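Local coordinates for UPF0434 family protein (PDB 6F5Z) that probably activates partner methyltransferases as the archaeal Trm112 subunit, and is bound here to the putative methyltransferase Hvo_0019, at residues Met1-Met6 / Asp23-Asp28; Cys10-Lys15 / Pro51-Pro56; Leu18-Asp23 / Gly33-Thr38; Asp28-Gly33 / Tyr44-Gly49. All coordinates share one frame; numbering follows the deposited sequence.

Contact 1: residues Met1-Met6 / Asp23-Asp28; sequences MKESLM and DERDGD
The guanidinium of Arg25 is gripped at its edge. Glu3 OE1 lies near its plane and takes bonds from both terminal nitrogens, the shorter from Arg25 NH2 at 2.8 Å, while NE and NH2 turn to the carbonyl oxygen of Gly27 within the same turn. Two nitrogens thus meet a single oxygen on each side, which fixes the rotation of the guanidinium; the carboxylate of Glu3 is tilted 43° from it. Glu3 gets there fully extended, with CG anti to its backbone N.

The carboxylate of Asp28 is held by three donors. Ser4 N donates to the syn lone pair of Asp28 OD1 at 3.0 Å. Asp28 OD2 accepts Ser4 OG on its syn side at 2.7 Å and, on its anti side, the salt-bridging Lys2 NZ at 2.8 Å. The lysine chain bends at chi3 and chi4 to bring its ammonium there. The main chain adds Glu3 N to Asp28 O, 2.8 Å long and nearly straight. An alanine at Asp28 would probably loosen the start of the 3-10 turn, since both carboxylate oxygens that hold Ser4 and Lys2 would be gone.

This surface contact ties the N-terminal 3-10 segment to the hairpin of strands 24-26 and 29-31, where Arg25 packs on Ile30; Glu3 also touches Leu20 of strand 18-22.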
loop_
_atom_site.group_PDB
_atom_site.type_symbol
_atom_site.label_atom_id
_atom_site.label_comp_id
_atom_site.label_asym_id
_atom_site.label_seq_id
_atom_site.Cartn_x
_atom_site.Cartn_y
_atom_site.Cartn_z
ATOM N N MET C 1 -7.325 17.738 26.256
ATOM C CA MET C 1 -7.680 16.525 25.502
ATOM C C MET C 1 -9.064 16.079 25.957
ATOM O O MET C 1 -9.348 16.088 27.151
ATOM C CB MET C 1 -6.658 15.399 25.764
ATOM C CG MET C 1 -7.037 14.069 25.098
ATOM S SD MET C 1 -5.861 12.716 25.398
ATOM C CE MET C 1 -4.445 13.202 24.287
ATOM N N LYS C 2 -9.891 15.597 25.017
ATOM C CA LYS C 2 -11.217 15.091 25.375
ATOM C C LYS C 2 -11.112 13.883 26.281
ATOM O O LYS C 2 -10.362 12.955 25.983
ATOM C CB LYS C 2 -11.957 14.667 24.094
ATOM C CG LYS C 2 -12.557 15.796 23.310
ATOM C CD LYS C 2 -13.157 15.189 22.004
ATOM C CE LYS C 2 -14.371 15.907 21.491
ATOM N NZ LYS C 2 -15.621 15.433 22.155
ATOM N N GLU C 3 -11.909 13.837 27.352
ATOM C CA GLU C 3 -11.919 12.679 28.245
ATOM C C GLU C 3 -12.331 11.405 27.485
ATOM O O GLU C 3 -11.802 10.321 27.753
ATOM C CB GLU C 3 -12.837 12.963 29.450
ATOM C CG GLU C 3 -12.894 11.814 30.428
ATOM C CD GLU C 3 -13.779 12.071 31.632
ATOM O OE1 GLU C 3 -14.322 13.192 31.760
ATOM O OE2 GLU C 3 -13.868 11.171 32.494
ATOM N N SER C 4 -13.241 11.542 26.507
ATOM C CA SER C 4 -13.651 10.407 25.661
ATOM C C SER C 4 -12.490 9.803 24.831
ATOM O O SER C 4 -12.602 8.656 24.401
ATOM C CB SER C 4 -14.805 10.797 24.731
ATOM O OG SER C 4 -14.354 11.808 23.852
ATOM N N LEU C 5 -11.404 10.557 24.567
ATOM C CA LEU C 5 -10.247 10.038 23.820
ATOM C C LEU C 5 -9.283 9.315 24.742
ATOM O O LEU C 5 -8.409 8.590 24.278
ATOM C CB LEU C 5 -9.488 11.181 23.116
ATOM C CG LEU C 5 -9.948 11.578 21.695
ATOM C CD1 LEU C 5 -11.447 11.796 21.604
ATOM C CD2 LEU C 5 -9.246 12.833 21.259
ATOM N N MET C 6 -9.430 9.484 26.068
ATOM C CA MET C 6 -8.489 8.871 27.009
ATOM C C MET C 6 -8.725 7.415 27.286
ATOM O O MET C 6 -7.898 6.786 27.942
ATOM C CB MET C 6 -8.510 9.655 28.321
ATOM C CG MET C 6 -8.130 11.083 28.118
ATOM S SD MET C 6 -8.184 11.955 29.704
ATOM C CE MET C 6 -7.709 13.539 29.190
ATOM N N ASP C 23 -8.674 18.836 37.299
ATOM C CA ASP C 23 -8.667 20.094 38.013
ATOM C C ASP C 23 -9.414 21.161 37.271
ATOM O O ASP C 23 -9.948 22.055 37.905
ATOM C CB ASP C 23 -7.256 20.563 38.333
ATOM C CG ASP C 23 -6.661 19.700 39.395
ATOM O OD1 ASP C 23 -7.182 19.725 40.544
ATOM O OD2 ASP C 23 -5.766 18.932 39.073
ATOM N N GLU C 24 -9.469 21.089 35.936
ATOM C CA GLU C 24 -10.189 22.074 35.125
ATOM C C GLU C 24 -10.673 21.408 33.858
ATOM O O GLU C 24 -9.888 20.689 33.213
ATOM C CB GLU C 24 -9.280 23.272 34.758
ATOM C CG GLU C 24 -9.979 24.359 33.952
ATOM C CD GLU C 24 -9.085 25.477 33.471
ATOM O OE1 GLU C 24 -7.861 25.445 33.740
ATOM O OE2 GLU C 24 -9.609 26.385 32.797
ATOM N N ARG C 25 -11.936 21.639 33.496
ATOM C CA ARG C 25 -12.498 21.038 32.294
ATOM C C ARG C 25 -13.467 21.979 31.616
ATOM O O ARG C 25 -13.956 22.928 32.246
ATOM C CB ARG C 25 -13.188 19.709 32.634
ATOM C CG ARG C 25 -14.469 19.846 33.480
ATOM C CD ARG C 25 -15.120 18.507 33.821
ATOM N NE ARG C 25 -15.340 17.721 32.599
ATOM C CZ ARG C 25 -15.168 16.407 32.500
ATOM N NH1 ARG C 25 -14.827 15.689 33.572
ATOM N NH2 ARG C 25 -15.302 15.802 31.329
ATOM N N ASP C 26 -13.770 21.677 30.361
ATOM C CA ASP C 26 -14.777 22.422 29.598
ATOM C C ASP C 26 -15.551 21.380 28.833
ATOM O O ASP C 26 -15.166 21.005 27.714
ATOM C CB ASP C 26 -14.102 23.438 28.655
ATOM C CG ASP C 26 -15.057 24.280 27.822
ATOM O OD1 ASP C 26 -16.290 24.070 27.925
ATOM O OD2 ASP C 26 -14.572 25.103 27.017
ATOM N N GLY C 27 -16.601 20.831 29.468
ATOM C CA GLY C 27 -17.341 19.744 28.865
ATOM C C GLY C 27 -16.452 18.521 28.802
ATOM O O GLY C 27 -15.840 18.168 29.806
ATOM N N ASP C 28 -16.330 17.916 27.618
ATOM C CA ASP C 28 -15.480 16.735 27.456
ATOM C C ASP C 28 -14.010 17.093 27.530
ATOM O O ASP C 28 -13.185 16.231 27.815
ATOM C CB ASP C 28 -15.766 16.076 26.092
ATOM C CG ASP C 28 -15.298 14.644 25.859
ATOM O OD1 ASP C 28 -14.997 13.937 26.853
ATOM O OD2 ASP C 28 -15.365 14.191 24.696
#

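Contact 2: residues Cys10-Lys15 / Pro51-Pro56; sequences CDPLDK and PNLLPP
This is an apolar contact between two irregular loops, without a hydrogen bond across it: the 10-15 turn that precedes strand 18-22 meets the proline-rich tail that follows strand 50-51. The touching parts of the two segments run in roughly the same direction, 26° apart end to end. The ring of Pro12 faces the tail and presses its CG against the carbonyl oxygen of Leu53, 3.2 Å away. Its CD lies 4.2 Å from CD2 of Leu53, whose side chain crosses the ring at about a right angle, with CG anti to the carbonyl carbon.

Further along, Leu13 and Pro56 meet tip to tip. Leu13 CD1 comes to 3.9 Å from Pro56 CD, and the other methyl, CD2, sits 4.3 Å from Pro55 CB.

Each loop is shaped by an Asx turn. Asp11 OD1 accepts the N-H of Leu13 at 3.0 Å, from above the carboxylate plane, and Asn52 OD1 takes that of Leu54 in the plane of its amide carbonyl. The family belongs to the zinc beta-ribbon clan, and here both loops pack against the beta-sheet: Tyr44 of strand 43-47 touches Pro12, Leu13, Leu53 and Pro56, and its hydroxyl is hydrogen-bonded to Asp11 OD1. In the 10-15 turn, Lys15 NZ bonds to Pro12 O at 3.0 Å. The same ammonium forms salt bridges with Asp96 and Glu125 of the methyltransferase chain, while Cys10, Pro51 and Leu53 make backbone hydrogen bonds to that chain.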
loop_
_atom_site.group_PDB
_atom_site.type_symbol
_atom_site.label_atom_id
_atom_site.label_comp_id
_atom_site.label_asym_id
_atom_site.label_seq_id
_atom_site.Cartn_x
_atom_site.Cartn_y
_atom_site.Cartn_z
ATOM N N CYS C 10 -2.756 4.452 28.137
ATOM C CA CYS C 10 -2.264 3.612 29.206
ATOM C C CYS C 10 -0.924 4.103 29.663
ATOM O O CYS C 10 -0.299 4.957 29.030
ATOM C CB CYS C 10 -2.199 2.158 28.766
ATOM S SG CYS C 10 -1.008 1.874 27.441
ATOM N N ASP C 11 -0.475 3.611 30.838
ATOM C CA ASP C 11 0.813 4.004 31.337
ATOM C C ASP C 11 1.896 3.547 30.349
ATOM O O ASP C 11 1.936 2.386 30.012
ATOM C CB ASP C 11 1.040 3.333 32.698
ATOM C CG ASP C 11 2.190 3.885 33.503
ATOM O OD1 ASP C 11 3.242 4.236 32.902
ATOM O OD2 ASP C 11 2.082 3.902 34.751
ATOM N N PRO C 12 2.738 4.441 29.827
ATOM C CA PRO C 12 3.764 3.994 28.857
ATOM C C PRO C 12 4.757 3.011 29.435
ATOM O O PRO C 12 5.323 2.232 28.672
ATOM C CB PRO C 12 4.468 5.292 28.461
ATOM C CG PRO C 12 4.219 6.254 29.614
ATOM C CD PRO C 12 2.823 5.896 30.088
ATOM N N LEU C 13 4.930 2.991 30.784
ATOM C CA LEU C 13 5.951 2.093 31.345
ATOM C C LEU C 13 5.578 0.636 31.267
ATOM O O LEU C 13 6.416 -0.179 30.907
ATOM C CB LEU C 13 6.218 2.443 32.803
ATOM C CG LEU C 13 6.924 3.764 33.062
ATOM C CD1 LEU C 13 6.896 4.091 34.528
ATOM C CD2 LEU C 13 8.383 3.712 32.593
ATOM N N ASP C 14 4.339 0.294 31.624
ATOM C CA ASP C 14 3.921 -1.108 31.696
ATOM C C ASP C 14 2.553 -1.392 31.070
ATOM O O ASP C 14 2.027 -2.524 31.149
ATOM C CB ASP C 14 3.946 -1.572 33.174
ATOM C CG ASP C 14 2.881 -0.885 34.007
ATOM O OD1 ASP C 14 2.279 0.097 33.518
ATOM O OD2 ASP C 14 2.610 -1.358 35.135
ATOM N N LYS C 15 1.985 -0.376 30.409
ATOM C CA LYS C 15 0.716 -0.504 29.690
ATOM C C LYS C 15 -0.481 -0.757 30.586
ATOM O O LYS C 15 -1.531 -1.193 30.114
ATOM C CB LYS C 15 0.779 -1.561 28.532
ATOM C CG LYS C 15 2.069 -1.538 27.702
ATOM C CD LYS C 15 2.478 -0.159 27.192
ATOM C CE LYS C 15 3.765 -0.284 26.437
ATOM N NZ LYS C 15 4.339 1.026 26.166
ATOM N N PRO C 51 -1.574 16.042 27.624
ATOM C CA PRO C 51 -0.956 15.111 28.555
ATOM C C PRO C 51 0.525 14.948 28.224
ATOM O O PRO C 51 0.885 14.821 27.031
ATOM C CB PRO C 51 -1.686 13.791 28.306
ATOM C CG PRO C 51 -2.896 14.162 27.515
ATOM C CD PRO C 51 -2.518 15.354 26.725
ATOM N N ASN C 52 1.371 14.904 29.262
ATOM C CA ASN C 52 2.780 14.626 29.061
ATOM C C ASN C 52 2.973 13.196 29.527
ATOM O O ASN C 52 3.095 12.927 30.733
ATOM C CB ASN C 52 3.685 15.611 29.797
ATOM C CG ASN C 52 5.125 15.373 29.416
ATOM O OD1 ASN C 52 5.541 14.252 29.092
ATOM N ND2 ASN C 52 5.936 16.413 29.497
ATOM N N LEU C 53 2.971 12.263 28.547
ATOM C CA LEU C 53 3.064 10.837 28.775
ATOM C C LEU C 53 4.464 10.304 28.464
ATOM O O LEU C 53 4.609 9.112 28.142
ATOM C CB LEU C 53 1.957 10.063 28.039
ATOM C CG LEU C 53 0.579 10.241 28.681
ATOM C CD1 LEU C 53 -0.535 10.054 27.682
ATOM C CD2 LEU C 53 0.384 9.266 29.807
ATOM N N LEU C 54 5.483 11.177 28.595
ATOM C CA LEU C 54 6.854 10.703 28.505
ATOM C C LEU C 54 7.116 9.865 29.748
ATOM O O LEU C 54 6.670 10.233 30.848
ATOM C CB LEU C 54 7.868 11.855 28.520
ATOM C CG LEU C 54 7.974 12.673 27.267
ATOM C CD1 LEU C 54 8.803 13.880 27.540
ATOM C CD2 LEU C 54 8.621 11.853 26.131
ATOM N N PRO C 55 7.986 8.846 29.633
ATOM C CA PRO C 55 8.418 8.105 30.831
ATOM C C PRO C 55 9.042 9.069 31.831
ATOM O O PRO C 55 9.611 10.090 31.428
ATOM C CB PRO C 55 9.499 7.168 30.288
ATOM C CG PRO C 55 9.180 7.001 28.887
ATOM C CD PRO C 55 8.647 8.319 28.420
ATOM N N PRO C 56 8.868 8.828 33.147
ATOM C CA PRO C 56 9.397 9.772 34.157
ATOM C C PRO C 56 10.878 10.153 34.018
ATOM O O PRO C 56 11.225 11.310 34.290
ATOM C CB PRO C 56 9.106 9.063 35.499
ATOM C CG PRO C 56 8.823 7.622 35.132
ATOM C CD PRO C 56 8.167 7.691 33.781
#

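Contact 3: residues Leu18-Asp23 / Gly33-Thr38; sequences LELEVD and GRLIGT
Strands 18-22 and 33-37 pair antiparallel at the edge of the four-stranded sheet, in a family of the zinc beta-ribbon clan. Glu19 with Ile36 and Glu21 with Arg34 are hydrogen-bonded pairs, each closed by two backbone bonds; Glu21 N to Arg34 O, at 2.9 Å, is almost straight.

On one face Leu18 crosses Leu35 at about a right angle, its CB 4.0 Å from Leu35 CD2. Leu20 comes obliquely to the same methyl and brings CD1 to 4.1 Å from Leu35 CD2, so that Leu35 lies in contact with both leucines of the edge strand. These side chains continue onto Tyr44 and Ile46 of strand 43-47.

The other face, with Glu19, Glu21, Arg34 and Ile36, is largely charged. Arg34 starts from the crowded chi1 position (62°) and bends again at chi3, which brings the edge of its guanidinium to the carboxylates of Glu21 and Asp23. Arg34 NH1 reaches the anti lone pair of Glu21 OE1 at 3.2 Å, with the two flat groups 72° apart. Both Arg34 NH1 and Arg34 NH2 hold Asp23 OD2 end-on, each at 2.8 Å. An alanine here, lacking the guanidinium that joins Glu21 and Asp23, would probably weaken the hold on the corner after the strand.

Alongside this network the tip of Ile36 lies against the glutamate, its CD1 3.4 Å from Glu21 OE2.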
loop_
_atom_site.group_PDB
_atom_site.type_symbol
_atom_site.label_atom_id
_atom_site.label_comp_id
_atom_site.label_asym_id
_atom_site.label_seq_id
_atom_site.Cartn_x
_atom_site.Cartn_y
_atom_site.Cartn_z
ATOM N N LEU C 18 -4.594 3.955 33.659
ATOM C CA LEU C 18 -4.356 5.249 34.287
ATOM C C LEU C 18 -5.644 5.702 34.952
ATOM O O LEU C 18 -6.744 5.514 34.417
ATOM C CB LEU C 18 -3.978 6.324 33.242
ATOM C CG LEU C 18 -2.665 6.032 32.523
ATOM C CD1 LEU C 18 -2.634 6.785 31.162
ATOM C CD2 LEU C 18 -1.438 6.431 33.365
ATOM N N GLU C 19 -5.502 6.381 36.075
ATOM C CA GLU C 19 -6.607 7.012 36.780
ATOM C C GLU C 19 -6.550 8.488 36.376
ATOM O O GLU C 19 -5.505 9.108 36.480
ATOM C CB GLU C 19 -6.376 6.876 38.307
ATOM C CG GLU C 19 -7.360 7.622 39.197
ATOM C CD GLU C 19 -6.848 7.993 40.583
ATOM O OE1 GLU C 19 -7.320 9.015 41.131
ATOM O OE2 GLU C 19 -5.969 7.274 41.115
ATOM N N LEU C 20 -7.692 9.054 35.999
ATOM C CA LEU C 20 -7.775 10.472 35.672
ATOM C C LEU C 20 -8.228 11.274 36.882
ATOM O O LEU C 20 -9.264 10.942 37.498
ATOM C CB LEU C 20 -8.771 10.685 34.506
ATOM C CG LEU C 20 -9.118 12.134 34.141
ATOM C CD1 LEU C 20 -7.884 12.873 33.581
ATOM C CD2 LEU C 20 -10.251 12.182 33.173
ATOM N N GLU C 21 -7.493 12.357 37.173
ATOM C CA GLU C 21 -7.857 13.378 38.149
ATOM C C GLU C 21 -8.041 14.673 37.343
ATOM O O GLU C 21 -7.159 15.050 36.548
ATOM C CB GLU C 21 -6.778 13.596 39.206
ATOM C CG GLU C 21 -6.608 12.421 40.144
ATOM C CD GLU C 21 -5.707 12.725 41.329
ATOM O OE1 GLU C 21 -5.027 13.780 41.318
ATOM O OE2 GLU C 21 -5.626 11.863 42.234
ATOM N N VAL C 22 -9.175 15.369 37.541
ATOM C CA VAL C 22 -9.463 16.594 36.796
ATOM C C VAL C 22 -9.425 17.811 37.706
ATOM O O VAL C 22 -10.100 17.830 38.743
ATOM C CB VAL C 22 -10.849 16.459 36.113
ATOM C CG1 VAL C 22 -11.243 17.722 35.371
ATOM C CG2 VAL C 22 -10.890 15.276 35.152
ATOM N N ASP C 23 -8.674 18.836 37.299
ATOM C CA ASP C 23 -8.667 20.094 38.013
ATOM C C ASP C 23 -9.414 21.161 37.271
ATOM O O ASP C 23 -9.948 22.055 37.905
ATOM C CB ASP C 23 -7.256 20.563 38.333
ATOM C CG ASP C 23 -6.661 19.700 39.395
ATOM O OD1 ASP C 23 -7.182 19.725 40.544
ATOM O OD2 ASP C 23 -5.766 18.932 39.073
ATOM N N GLY C 33 -5.114 18.645 34.929
ATOM C CA GLY C 33 -5.341 17.418 35.660
ATOM C C GLY C 33 -4.134 16.523 35.540
ATOM O O GLY C 33 -3.031 17.003 35.267
ATOM N N ARG C 34 -4.349 15.242 35.783
ATOM C CA ARG C 34 -3.247 14.311 35.673
ATOM C C ARG C 34 -3.784 12.911 35.452
ATOM O O ARG C 34 -4.921 12.607 35.809
ATOM C CB ARG C 34 -2.329 14.370 36.912
ATOM C CG ARG C 34 -3.038 13.994 38.200
ATOM C CD ARG C 34 -2.404 14.633 39.457
ATOM N NE ARG C 34 -2.280 16.074 39.274
ATOM C CZ ARG C 34 -3.288 16.943 39.409
ATOM N NH1 ARG C 34 -4.467 16.540 39.869
ATOM N NH2 ARG C 34 -3.110 18.220 39.114
ATOM N N LEU C 35 -2.938 12.061 34.876
ATOM C CA LEU C 35 -3.207 10.658 34.647
ATOM C C LEU C 35 -2.227 9.911 35.540
ATOM O O LEU C 35 -1.024 10.167 35.461
ATOM C CB LEU C 35 -2.949 10.334 33.150
ATOM C CG LEU C 35 -4.068 10.856 32.258
ATOM C CD1 LEU C 35 -3.602 10.965 30.780
ATOM C CD2 LEU C 35 -5.306 9.955 32.330
ATOM N N ILE C 36 -2.731 9.069 36.433
ATOM C CA ILE C 36 -1.877 8.397 37.406
ATOM C C ILE C 36 -1.829 6.914 37.167
ATOM O O ILE C 36 -2.870 6.278 37.067
ATOM C CB ILE C 36 -2.371 8.717 38.841
ATOM C CG1 ILE C 36 -2.423 10.241 39.094
ATOM C CG2 ILE C 36 -1.456 8.023 39.882
ATOM C CD1 ILE C 36 -3.092 10.661 40.395
ATOM N N GLY C 37 -0.613 6.376 37.054
ATOM C CA GLY C 37 -0.434 4.949 36.863
ATOM C C GLY C 37 -0.982 4.164 38.048
ATOM O O GLY C 37 -0.513 4.360 39.169
ATOM N N THR C 38 -1.971 3.296 37.808
ATOM C CA THR C 38 -2.604 2.475 38.869
ATOM C C THR C 38 -1.645 1.424 39.445
ATOM O O THR C 38 -1.952 0.848 40.507
ATOM C CB THR C 38 -3.873 1.797 38.338
ATOM O OG1 THR C 38 -3.520 0.983 37.233
ATOM C CG2 THR C 38 -5.003 2.816 37.965
#

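Contact 4: residues Asp28-Gly33 / Tyr44-Gly49; sequences DEIIEG and YPIEDG
The side chains of Ile46 and Glu32 do most of the work here. With CG1 anti to its carbonyl carbon and a nearly extended chi2 of 168°, Ile46 sends CD1 obliquely against Ile30 CG2, 4.0 Å away. Its branch methyl CG2, anti to the backbone N, instead lies over the carbonyl oxygens of Ile30 and Ile31. Glu32 begins by pointing away from the other segment but folds back: chi1 and chi2 are both -62°, and Glu32 OE2 accepts the N-H of Asp48 at 3.1 Å, from well above the carboxylate plane. Glu32 OE1 and Ile46 O are each 2.7 Å from one water, which lies between the two acceptors.

The backbone completes the join. Gly33 and Ile46 form a hydrogen-bonded antiparallel pair, with Ile46 N to Gly33 O at 2.9 Å and a longer return bond. At the turn, Gly49 N meets a lone pair of Ile31 O at 2.8 Å, and the CA of Gly49 makes a C-H...O contact with Ile30 O. The positive phi of Gly49 (85°) suits glycine, and a beta carbon there would crowd Glu29 OE2, whose main partner is Met1 N.

The contact lies where the chain turns a corner at Glu32, leaving the small sheet of strands 24-26 and 29-31 for the larger one, in which strand 33-37 runs beside 43-47. Ile31 and Glu32 both face Glu24 there, a classic beta bulge.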
loop_
_atom_site.group_PDB
_atom_site.type_symbol
_atom_site.label_atom_id
_atom_site.label_comp_id
_atom_site.label_asym_id
_atom_site.label_seq_id
_atom_site.Cartn_x
_atom_site.Cartn_y
_atom_site.Cartn_z
ATOM N N ASP C 28 -16.330 17.916 27.618
ATOM C CA ASP C 28 -15.480 16.735 27.456
ATOM C C ASP C 28 -14.010 17.093 27.530
ATOM O O ASP C 28 -13.185 16.231 27.815
ATOM C CB ASP C 28 -15.766 16.076 26.092
ATOM C CG ASP C 28 -15.298 14.644 25.859
ATOM O OD1 ASP C 28 -14.997 13.937 26.853
ATOM O OD2 ASP C 28 -15.365 14.191 24.696
ATOM N N GLU C 29 -13.674 18.354 27.260
ATOM C CA GLU C 29 -12.276 18.781 27.244
ATOM C C GLU C 29 -11.637 18.840 28.640
ATOM O O GLU C 29 -12.073 19.621 29.469
ATOM C CB GLU C 29 -12.159 20.153 26.535
ATOM C CG GLU C 29 -10.723 20.636 26.368
ATOM C CD GLU C 29 -9.836 19.790 25.475
ATOM O OE1 GLU C 29 -10.361 18.933 24.726
ATOM O OE2 GLU C 29 -8.607 20.024 25.493
ATOM N N ILE C 30 -10.596 18.036 28.898
ATOM C CA ILE C 30 -9.831 18.117 30.137
ATOM C C ILE C 30 -8.681 19.087 29.893
ATOM O O ILE C 30 -7.837 18.833 29.021
ATOM C CB ILE C 30 -9.305 16.738 30.569
ATOM C CG1 ILE C 30 -10.440 15.697 30.676
ATOM C CG2 ILE C 30 -8.554 16.860 31.909
ATOM C CD1 ILE C 30 -11.655 16.149 31.551
ATOM N N ILE C 31 -8.621 20.175 30.681
ATOM C CA ILE C 31 -7.629 21.238 30.479
ATOM C C ILE C 31 -6.496 21.093 31.476
ATOM O O ILE C 31 -5.332 21.195 31.076
ATOM C CB ILE C 31 -8.298 22.632 30.581
ATOM C CG1 ILE C 31 -9.487 22.746 29.590
ATOM C CG2 ILE C 31 -7.269 23.754 30.380
ATOM C CD1 ILE C 31 -10.453 23.847 29.874
ATOM N N GLU C 32 -6.817 20.845 32.768
ATOM C CA GLU C 32 -5.796 20.661 33.781
ATOM C C GLU C 32 -6.133 19.416 34.571
ATOM O O GLU C 32 -7.303 19.184 34.848
ATOM C CB GLU C 32 -5.727 21.865 34.735
ATOM C CG GLU C 32 -5.353 23.161 34.053
ATOM C CD GLU C 32 -3.989 23.215 33.379
ATOM O OE1 GLU C 32 -3.072 22.488 33.840
ATOM O OE2 GLU C 32 -3.803 24.099 32.507
ATOM N N GLY C 33 -5.114 18.645 34.929
ATOM C CA GLY C 33 -5.341 17.418 35.660
ATOM C C GLY C 33 -4.134 16.523 35.540
ATOM O O GLY C 33 -3.031 17.003 35.267
ATOM N N TYR C 44 1.372 11.588 35.289
ATOM C CA TYR C 44 1.527 12.160 33.941
ATOM C C TYR C 44 0.628 13.391 33.894
ATOM O O TYR C 44 -0.606 13.258 33.885
ATOM C CB TYR C 44 1.149 11.112 32.896
ATOM C CG TYR C 44 2.042 9.892 33.015
ATOM C CD1 TYR C 44 3.349 9.912 32.529
ATOM C CD2 TYR C 44 1.577 8.709 33.589
ATOM C CE1 TYR C 44 4.179 8.803 32.640
ATOM C CE2 TYR C 44 2.394 7.578 33.675
ATOM C CZ TYR C 44 3.698 7.634 33.201
ATOM O OH TYR C 44 4.567 6.556 33.270
ATOM N N PRO C 45 1.203 14.605 33.916
ATOM C CA PRO C 45 0.344 15.797 34.001
ATOM C C PRO C 45 -0.365 16.119 32.713
ATOM O O PRO C 45 0.177 15.878 31.638
ATOM C CB PRO C 45 1.325 16.906 34.376
ATOM C CG PRO C 45 2.624 16.478 33.705
ATOM C CD PRO C 45 2.635 14.955 33.850
ATOM N N ILE C 46 -1.545 16.734 32.818
ATOM C CA ILE C 46 -2.279 17.257 31.660
ATOM C C ILE C 46 -2.195 18.753 31.845
ATOM O O ILE C 46 -2.664 19.274 32.872
ATOM C CB ILE C 46 -3.738 16.799 31.661
ATOM C CG1 ILE C 46 -3.821 15.254 31.596
ATOM C CG2 ILE C 46 -4.506 17.472 30.534
ATOM C CD1 ILE C 46 -5.246 14.642 31.893
ATOM N N GLU C 47 -1.523 19.429 30.903
ATOM C CA GLU C 47 -1.191 20.830 31.023
ATOM C C GLU C 47 -1.760 21.549 29.858
ATOM O O GLU C 47 -1.380 21.261 28.723
ATOM C CB GLU C 47 0.341 21.000 31.061
ATOM C CG GLU C 47 0.980 20.195 32.178
ATOM C CD GLU C 47 2.487 20.087 32.075
ATOM O OE1 GLU C 47 3.035 20.011 30.953
ATOM O OE2 GLU C 47 3.130 20.143 33.140
ATOM N N ASP C 48 -2.715 22.450 30.122
ATOM C CA ASP C 48 -3.415 23.180 29.058
ATOM C C ASP C 48 -3.917 22.203 27.967
ATOM O O ASP C 48 -3.725 22.416 26.741
ATOM C CB ASP C 48 -2.545 24.302 28.429
ATOM C CG ASP C 48 -3.354 25.283 27.599
ATOM O OD1 ASP C 48 -4.564 25.431 27.870
ATOM O OD2 ASP C 48 -2.801 25.814 26.591
ATOM N N GLY C 49 -4.478 21.086 28.428
ATOM C CA GLY C 49 -5.084 20.088 27.553
ATOM C C GLY C 49 -4.146 19.058 26.945
ATOM O O GLY C 49 -4.602 18.134 26.248
HETATM O O HOH W 1 -6.237 19.604 23.595
HETATM O O HOH W 2 -2.313 20.348 35.314
#

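Overall arrangement
Contacts 2, 3 and 4 are partly buried. Contact 3, nearest the chain's centre, joins two strands of the main sheet; contact 4 shares Gly33 with it and marks where the chain leaves the small hairpin for that sheet. Contact 1, sharing Asp28 with contact 4 and Asp23 with contact 3, fastens the N-terminal segment to strand 24-26 and the turn after it, at the surface. Contact 2 lies across the chain's centre from contacts 1 and 4, and its two segments enclose contacts 3 and 4 in sequence. The chemistry follows the place: charges dominate contact 1, backbone pairing with one apolar and one largely charged face contact 3, mostly backbone bonds contact 4, and apolar packing contact 2.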